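Glutathione S-transferase domain (Burkholderia graminis, PDB 4MF5) probably conjugates glutathione to electrophilic substrates and binds glutathione at its thioredoxin-like domain. Local coordinates at residues A[88-93]-A[109-114]; A[29-34]-A[95-100]; A[119-122]-A[126-129]. All blocks are in the same frame, centred on the assembly; numbering follows the deposited sequence.

Contact 1 of 3, residues A[88-93]-A[109-114]. With GSH (glutathione), chain D; FMT (formic acid), chain B.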
# COMPACT_ATOMS: atom_id res chain seq x y z
N ASN A 88 1.61 3.71 -16.84
CA ASN A 88 0.94 3.01 -15.76
C ASN A 88 -0.09 2.05 -16.32
O ASN A 88 -1.20 2.46 -16.68
CB ASN A 88 0.25 3.92 -14.75
CG ASN A 88 -0.33 3.09 -13.61
OD1 ASN A 88 -0.18 1.86 -13.61
ND2 ASN A 88 -0.96 3.72 -12.65
N PRO A 89 0.26 0.76 -16.42
CA PRO A 89 -0.69 -0.21 -16.97
C PRO A 89 -1.95 -0.43 -16.10
O PRO A 89 -2.90 -1.03 -16.58
CB PRO A 89 0.15 -1.49 -17.04
CG PRO A 89 1.14 -1.33 -15.95
CD PRO A 89 1.52 0.12 -15.99
N ASN A 90 -1.94 0.07 -14.87
CA ASN A 90 -3.12 0.08 -14.02
C ASN A 90 -4.06 1.25 -14.31
O ASN A 90 -5.11 1.34 -13.68
CB ASN A 90 -2.70 0.07 -12.55
CG ASN A 90 -3.85 -0.18 -11.60
OD1 ASN A 90 -4.68 -1.05 -11.83
ND2 ASN A 90 -3.85 0.54 -10.48
N ASN A 91 -3.71 2.14 -15.24
CA ASN A 91 -4.63 3.18 -15.69
C ASN A 91 -5.05 4.17 -14.59
O ASN A 91 -6.11 4.78 -14.69
CB ASN A 91 -5.84 2.63 -16.53
CG ASN A 91 -6.95 1.94 -15.74
OD1 ASN A 91 -7.75 2.60 -15.02
ND2 ASN A 91 -7.12 0.66 -15.98
N LYS A 92 -4.17 4.40 -13.61
CA LYS A 92 -4.48 5.26 -12.50
C LYS A 92 -3.44 6.37 -12.35
O LYS A 92 -2.26 6.19 -12.59
CB LYS A 92 -4.53 4.44 -11.21
CG LYS A 92 -5.58 3.40 -11.16
CD LYS A 92 -6.99 3.90 -11.29
CE LYS A 92 -7.97 2.71 -11.28
NZ LYS A 92 -8.11 2.07 -9.94
N ILE A 93 -3.90 7.53 -11.95
CA ILE A 93 -2.99 8.59 -11.59
C ILE A 93 -2.63 8.47 -10.10
O ILE A 93 -3.35 7.88 -9.31
CB ILE A 93 -3.55 9.97 -11.94
CG1 ILE A 93 -4.77 10.31 -11.09
CG2 ILE A 93 -3.82 10.11 -13.43
CD1 ILE A 93 -4.41 10.95 -9.76
N LEU A 109 7.68 5.69 -12.94
CA LEU A 109 7.18 5.13 -11.70
C LEU A 109 5.72 5.48 -11.52
O LEU A 109 5.31 6.61 -11.79
CB LEU A 109 8.01 5.65 -10.50
CG LEU A 109 7.99 4.81 -9.24
CD1 LEU A 109 8.66 3.46 -9.46
CD2 LEU A 109 8.67 5.55 -8.10
N PHE A 110 4.94 4.51 -11.03
CA PHE A 110 3.57 4.78 -10.62
C PHE A 110 3.40 4.28 -9.19
O PHE A 110 4.35 3.77 -8.59
CB PHE A 110 2.54 4.25 -11.62
CG PHE A 110 2.52 2.75 -11.79
CD1 PHE A 110 3.32 2.12 -12.74
CD2 PHE A 110 1.69 1.96 -11.00
CE1 PHE A 110 3.29 0.73 -12.87
CE2 PHE A 110 1.67 0.58 -11.14
CZ PHE A 110 2.47 -0.03 -12.07
N GLU A 111 2.19 4.47 -8.65
CA GLU A 111 1.81 4.22 -7.25
C GLU A 111 2.27 5.39 -6.40
O GLU A 111 3.46 5.56 -6.11
CB GLU A 111 2.33 2.90 -6.66
CG GLU A 111 1.76 1.68 -7.38
CD GLU A 111 0.32 1.50 -7.15
OE1 GLU A 111 -0.13 1.76 -5.99
OE2 GLU A 111 -0.41 1.04 -8.06
N SER A 112 1.32 6.19 -5.94
CA SER A 112 1.63 7.37 -5.14
C SER A 112 2.55 7.04 -3.98
O SER A 112 3.52 7.75 -3.74
CB SER A 112 0.33 7.99 -4.64
OG SER A 112 -0.40 7.12 -3.80
N GLY A 113 2.30 5.96 -3.24
CA GLY A 113 3.14 5.63 -2.10
C GLY A 113 4.58 5.32 -2.48
O GLY A 113 5.51 5.65 -1.75
N ALA A 114 4.75 4.64 -3.62
CA ALA A 114 6.09 4.37 -4.13
C ALA A 114 6.80 5.65 -4.53
O ALA A 114 7.99 5.84 -4.26
CB ALA A 114 6.07 3.39 -5.30
CG1 GSH D . -4.71 5.97 -7.75
CD1 GSH D . -5.64 7.05 -8.17
OE1 GSH D . -5.78 8.13 -7.56
N2 GSH D . -6.30 6.79 -9.27
CA2 GSH D . -7.71 7.01 -9.47
C2 GSH D . -7.82 7.04 -10.94
O2 GSH D . -6.81 7.38 -11.65
CB2 GSH D . -8.42 8.25 -8.99
SG2 GSH D . -7.38 9.43 -8.16
N3 GSH D . -8.99 6.68 -11.45
CA3 GSH D . -9.13 6.46 -12.87
C3 GSH D . -10.03 5.28 -13.11
O31 GSH D . -10.56 4.73 -12.12
O32 GSH D . -10.24 4.87 -14.27
C FMT B . -2.09 5.35 -6.15
O1 FMT B . -2.11 5.53 -4.93
O2 FMT B . -1.24 5.83 -6.94
O HOH W 1 -1.73 2.62 -9.95
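Asn88 lies flat on the ring of Phe110, its amide plane tilted only 16° from the ring. With CG anti to the backbone N (chi1 -176°), the side chain reaches across the ring. Asn88 CB stays at the ring's root, 3.9 Å from Phe110 CB, and Asn88 CG comes down 3.4 Å from Phe110 CG. Asn88 OD1 is centred over the face, 3.1 Å above the plane, while Asn88 ND2, at much the same height, overhangs the rim 3.6 Å from Phe110 CD2. Pro89 approaches the ring obliquely, its CD 3.6 Å from Phe110 CE1.

Asparagine suits the place because both amide ends are engaged. Asn88 OD1 accepts from Asn90 N (2.8 Å), which sits above the side-chain carbonyl plane, closing an Asx turn; Asn88 ND2 donates to Lys92 O (2.8 Å), tilted 17° from the amide plane, so the amide can hardly rotate. ND2 also gives a hydrogen to a water that takes another from Asn90 ND2 and donates to Glu111 OE2, tying the loop to the N-cap residue of the next helix. The loop thus braced offers Ile93 N to the cysteinyl carbonyl O2 of glutathione at 2.9 Å, the backbone bond usual in this superfamily. Beyond Glu111, Ser112 N and OG hold a formate, probably where the gamma-glutamyl carboxylate would sit.

The loop follows helix 82-85 and leads into strand 95-98; its partner is the turn from strand 107-110 into helix 112-123. From the second subunit, Trp140 meets the Phe110 ring edge-to-face and Arg181 bonds Asn90 OD1.

Contact 2 of 3, residues A[29-34]-A[95-100]; sequences FPITKK and AIIDPN
Ile97 reaches Phe29 and Ile31 because CG1 lies anti to its carbonyl carbon (chi1 -62°) and the chain then runs on almost fully extended (chi2 164°), carrying CD1 well clear of the strand. Phe29 answers with a similar first torsion, chi1 -65°, which swings its ring over the isoleucine. The Ile97 methyl CD1 fits at the root of the ring, 3.6 Å from both CB and CG of Phe29, rather than over its centre. The shorter branch, Ile97 CG2, stands more loosely over one face, 4.2 Å above the plane and near the rim. The two side chains cross obliquely.

Ile31 brings its CG2 branch to within 3.7 Å of Ile97 CD1, so this one methyl is touched by both Phe29 and Ile31. The side chains of Ile31 and Ile97 run past each other in opposite directions. No hydrogen bond spans the two segments; the contact is purely apolar, and isoleucine serves it well because its long branch delivers CD1, which carries the contact.

Several polar groups bond within their own segment. Phe29 O accepts from Thr32 N at 3.0 Å and from Thr32 OG1 at 2.8 Å, which sets the first turn of the short helix and fixes the backbone that carries the ring. Asp98 OD1 takes Asn100 N in an Asx turn as the chain leaves the sheet, while OD2 bonds Lys122 and Tyr118.

The segment ahead of the thioredoxin-like domain thus packs on one face of its sheet through an inner strand, 95-98, paired with strands 43-47 and 107-110. There Ile31 also packs on Tyr46 of strand 43-47 and Phe84 of helix 82-85, and Phe29 on Pro108 of strand 107-110.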
# COMPACT_ATOMS: atom_id res chain seq x y z
N PHE A 29 9.54 7.20 -24.14
CA PHE A 29 8.35 6.90 -23.36
C PHE A 29 7.11 7.32 -24.14
O PHE A 29 6.91 8.50 -24.39
CB PHE A 29 8.43 7.63 -22.03
CG PHE A 29 9.56 7.15 -21.17
CD1 PHE A 29 9.39 6.09 -20.31
CD2 PHE A 29 10.79 7.76 -21.25
CE1 PHE A 29 10.44 5.63 -19.53
CE2 PHE A 29 11.85 7.31 -20.47
CZ PHE A 29 11.67 6.24 -19.63
N PRO A 30 6.29 6.35 -24.54
CA PRO A 30 5.16 6.70 -25.41
C PRO A 30 4.18 7.70 -24.80
O PRO A 30 3.43 8.35 -25.55
CB PRO A 30 4.50 5.34 -25.67
CG PRO A 30 5.63 4.36 -25.60
CD PRO A 30 6.49 4.89 -24.47
N ILE A 31 4.13 7.81 -23.48
CA ILE A 31 3.23 8.79 -22.87
C ILE A 31 3.49 10.21 -23.37
O ILE A 31 2.58 11.03 -23.42
CB ILE A 31 3.27 8.71 -21.34
CG1 ILE A 31 2.11 9.50 -20.73
CG2 ILE A 31 4.59 9.19 -20.76
CD1 ILE A 31 1.89 9.23 -19.25
N THR A 32 4.73 10.49 -23.75
CA THR A 32 5.11 11.84 -24.17
C THR A 32 4.50 12.21 -25.52
O THR A 32 4.51 13.38 -25.88
CB THR A 32 6.64 12.02 -24.21
OG1 THR A 32 7.21 11.15 -25.21
CG2 THR A 32 7.27 11.79 -22.83
N LYS A 33 3.94 11.24 -26.26
CA LYS A 33 3.19 11.58 -27.47
C LYS A 33 1.92 12.33 -27.10
O LYS A 33 1.49 13.21 -27.85
CB LYS A 33 2.84 10.32 -28.27
CG LYS A 33 4.04 9.61 -28.85
CD LYS A 33 4.66 10.46 -29.96
CE LYS A 33 5.85 9.78 -30.63
NZ LYS A 33 7.15 10.39 -30.23
N LYS A 34 1.30 11.97 -25.99
CA LYS A 34 0.06 12.60 -25.56
C LYS A 34 0.30 13.86 -24.70
O LYS A 34 -0.42 14.84 -24.82
CB LYS A 34 -0.81 11.60 -24.80
CG LYS A 34 -2.15 12.16 -24.38
CD LYS A 34 -3.15 11.06 -24.07
CE LYS A 34 -4.50 11.57 -23.62
NZ LYS A 34 -5.20 12.20 -24.75
N ALA A 95 1.33 9.23 -12.02
CA ALA A 95 2.55 8.56 -12.47
C ALA A 95 3.56 9.63 -12.80
O ALA A 95 3.21 10.79 -13.07
CB ALA A 95 2.25 7.68 -13.68
N ILE A 96 4.84 9.26 -12.76
CA ILE A 96 5.94 10.17 -13.07
C ILE A 96 6.93 9.54 -14.03
O ILE A 96 7.05 8.32 -14.13
CB ILE A 96 6.70 10.61 -11.78
CG1 ILE A 96 7.40 9.44 -11.09
CG2 ILE A 96 5.77 11.37 -10.85
CD1 ILE A 96 8.47 9.84 -10.12
N ILE A 97 7.69 10.41 -14.69
CA ILE A 97 8.99 10.03 -15.26
C ILE A 97 10.00 11.05 -14.76
O ILE A 97 9.87 12.24 -15.07
CB ILE A 97 9.01 10.00 -16.80
CG1 ILE A 97 8.01 8.95 -17.33
CG2 ILE A 97 10.42 9.68 -17.28
CD1 ILE A 97 7.69 9.12 -18.80
N ASP A 98 10.97 10.59 -13.98
CA ASP A 98 12.07 11.47 -13.57
C ASP A 98 13.16 11.32 -14.62
O ASP A 98 13.77 10.26 -14.68
CB ASP A 98 12.58 11.11 -12.19
CG ASP A 98 13.62 12.10 -11.68
OD1 ASP A 98 14.00 13.01 -12.46
OD2 ASP A 98 14.05 11.96 -10.51
N PRO A 99 13.47 12.37 -15.43
CA PRO A 99 14.52 12.22 -16.43
C PRO A 99 15.89 11.97 -15.81
O PRO A 99 16.75 11.36 -16.45
CB PRO A 99 14.48 13.55 -17.18
CG PRO A 99 13.93 14.52 -16.21
CD PRO A 99 12.92 13.74 -15.42
N ASN A 100 16.08 12.43 -14.58
CA ASN A 100 17.37 12.16 -13.96
C ASN A 100 17.21 11.31 -12.73
O ASN A 100 17.20 11.71 -11.58
CB ASN A 100 18.14 13.42 -13.74
CG ASN A 100 18.46 14.10 -15.05
OD1 ASN A 100 17.96 15.18 -15.29
ND2 ASN A 100 19.23 13.46 -15.90

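Contact 3 of 3, residues A[119-122]-A[126-129]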
# COMPACT_ATOMS: atom_id res chain seq x y z
N LEU A 119 10.83 9.99 -4.00
CA LEU A 119 11.15 11.40 -3.91
C LEU A 119 11.85 11.72 -2.59
O LEU A 119 12.74 12.57 -2.56
CB LEU A 119 9.90 12.25 -4.10
CG LEU A 119 9.30 12.20 -5.51
CD1 LEU A 119 7.98 12.96 -5.52
CD2 LEU A 119 10.26 12.74 -6.56
N ALA A 120 11.45 11.08 -1.51
CA ALA A 120 12.11 11.31 -0.22
C ALA A 120 13.57 10.87 -0.31
O ALA A 120 14.46 11.54 0.19
CB ALA A 120 11.38 10.57 0.88
N ASP A 121 13.79 9.72 -0.93
CA ASP A 121 15.16 9.21 -1.09
C ASP A 121 15.98 10.08 -2.02
O ASP A 121 17.17 10.29 -1.78
CB ASP A 121 15.13 7.79 -1.65
CG ASP A 121 14.66 6.75 -0.67
OD1 ASP A 121 14.51 7.04 0.53
OD2 ASP A 121 14.44 5.61 -1.14
N LYS A 122 15.38 10.53 -3.12
CA LYS A 122 16.12 11.25 -4.14
C LYS A 122 16.81 12.47 -3.58
O LYS A 122 17.96 12.74 -3.90
CB LYS A 122 15.18 11.68 -5.27
CG LYS A 122 15.85 12.47 -6.38
CD LYS A 122 14.84 13.14 -7.29
CE LYS A 122 15.53 14.03 -8.34
NZ LYS A 122 16.23 13.24 -9.38
N LEU A 126 12.01 14.54 4.14
CA LEU A 126 10.63 14.14 4.52
C LEU A 126 10.49 12.64 4.76
O LEU A 126 9.39 12.09 4.77
CB LEU A 126 9.58 14.70 3.55
CG LEU A 126 9.60 16.22 3.49
CD1 LEU A 126 8.56 16.73 2.52
CD2 LEU A 126 9.43 16.87 4.86
N ILE A 127 11.61 12.01 5.08
CA ILE A 127 11.62 10.66 5.62
C ILE A 127 12.71 10.65 6.68
O ILE A 127 13.72 11.32 6.51
CB ILE A 127 11.83 9.60 4.51
CG1 ILE A 127 11.51 8.19 5.00
CG2 ILE A 127 13.22 9.72 3.89
CD1 ILE A 127 11.47 7.15 3.92
N PRO A 128 12.54 9.92 7.79
CA PRO A 128 13.62 9.87 8.76
C PRO A 128 14.89 9.30 8.13
O PRO A 128 14.84 8.44 7.25
CB PRO A 128 13.08 8.91 9.82
CG PRO A 128 11.60 9.09 9.75
CD PRO A 128 11.35 9.21 8.27
N GLN A 129 16.02 9.80 8.57
CA GLN A 129 17.28 9.31 8.00
C GLN A 129 17.90 8.17 8.78
O GLN A 129 18.83 7.57 8.30
CB GLN A 129 18.25 10.46 7.74
CG GLN A 129 17.70 11.46 6.71
CD GLN A 129 17.67 10.91 5.28
OE1 GLN A 129 18.67 10.44 4.78
NE2 GLN A 129 16.50 10.94 4.63
O HOH W 2 16.07 9.60 2.28
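Ala120 meets Ile127 first as helix 112-123 is followed toward its C-terminal end. Its CB points at the returning chain and touches Ile127 CG2 at 3.6 Å and Ile127 CB at 3.8 Å. A methyl is all the side chain this position carries, which lets the backbones come near, with the CA atoms of Ala120 and Leu126 separated by 5.7 Å. Ile127 accommodates it by placing CG1 anti to its own backbone N (chi1 -166°), which sends the long branch elsewhere and turns CG2 to the helix. Leu126 takes part with its backbone more than its side chain. It adopts the left-handed helical conformation (phi 71°, psi 23°), and this unusual bend helps to bring the chain back along the helix it has just left. The contact ties the last helix of the thioredoxin-like domain to the linker entering the helical C-terminal domain.

The carbonyl of Ala120 adds a polar thread. A water donates to Ala120 O over 3.3 Å and accepts from Gln129 NE2 at 2.7 Å, so an amide from the loop reaches the helix through one solvent molecule. The same Gln129 NE2 bonds weakly to Ile127 O, curling the glutamine back over its own segment.

Asp121 follows, and although its CB leads away from the loop, its carboxylate turns back, OD1 coming 4.5 Å from Ile127 CG2 and receiving a weak bond from that water. Its main partners lie beyond: OD1 forms a salt bridge with Arg134 of helix 131-161, and OD2 a hydrogen bond with Tyr135 of the second subunit.

Chemically the contact is a small apolar patch with a water bridge at its border. Close apolar packing therefore carries the direct contact, while polar groups connect across it through a water and, at Asp121, only weakly.

Contacts 1 and 2 share the sheet of the thioredoxin-like domain, with centres 12 Å apart: Leu109 O and Ile96 N are 2.9 Å from each other across neighbouring strands, and Ala95 packs on Phe110. Contact 1 touches glutathione directly; contact 2 lies farther from it, the Ile31 side chain about 12 Å from the ligand. Contact 3 uses the later part of helix 112-123, the helix that starts in contact 1, yet the nearest atoms of the two contacts are about 5 Å apart. Contacts 2 and 3 are joined by a salt bridge of 2.8 Å from Lys122 NZ to Asp98 OD2, although their centres lie 23 Å apart.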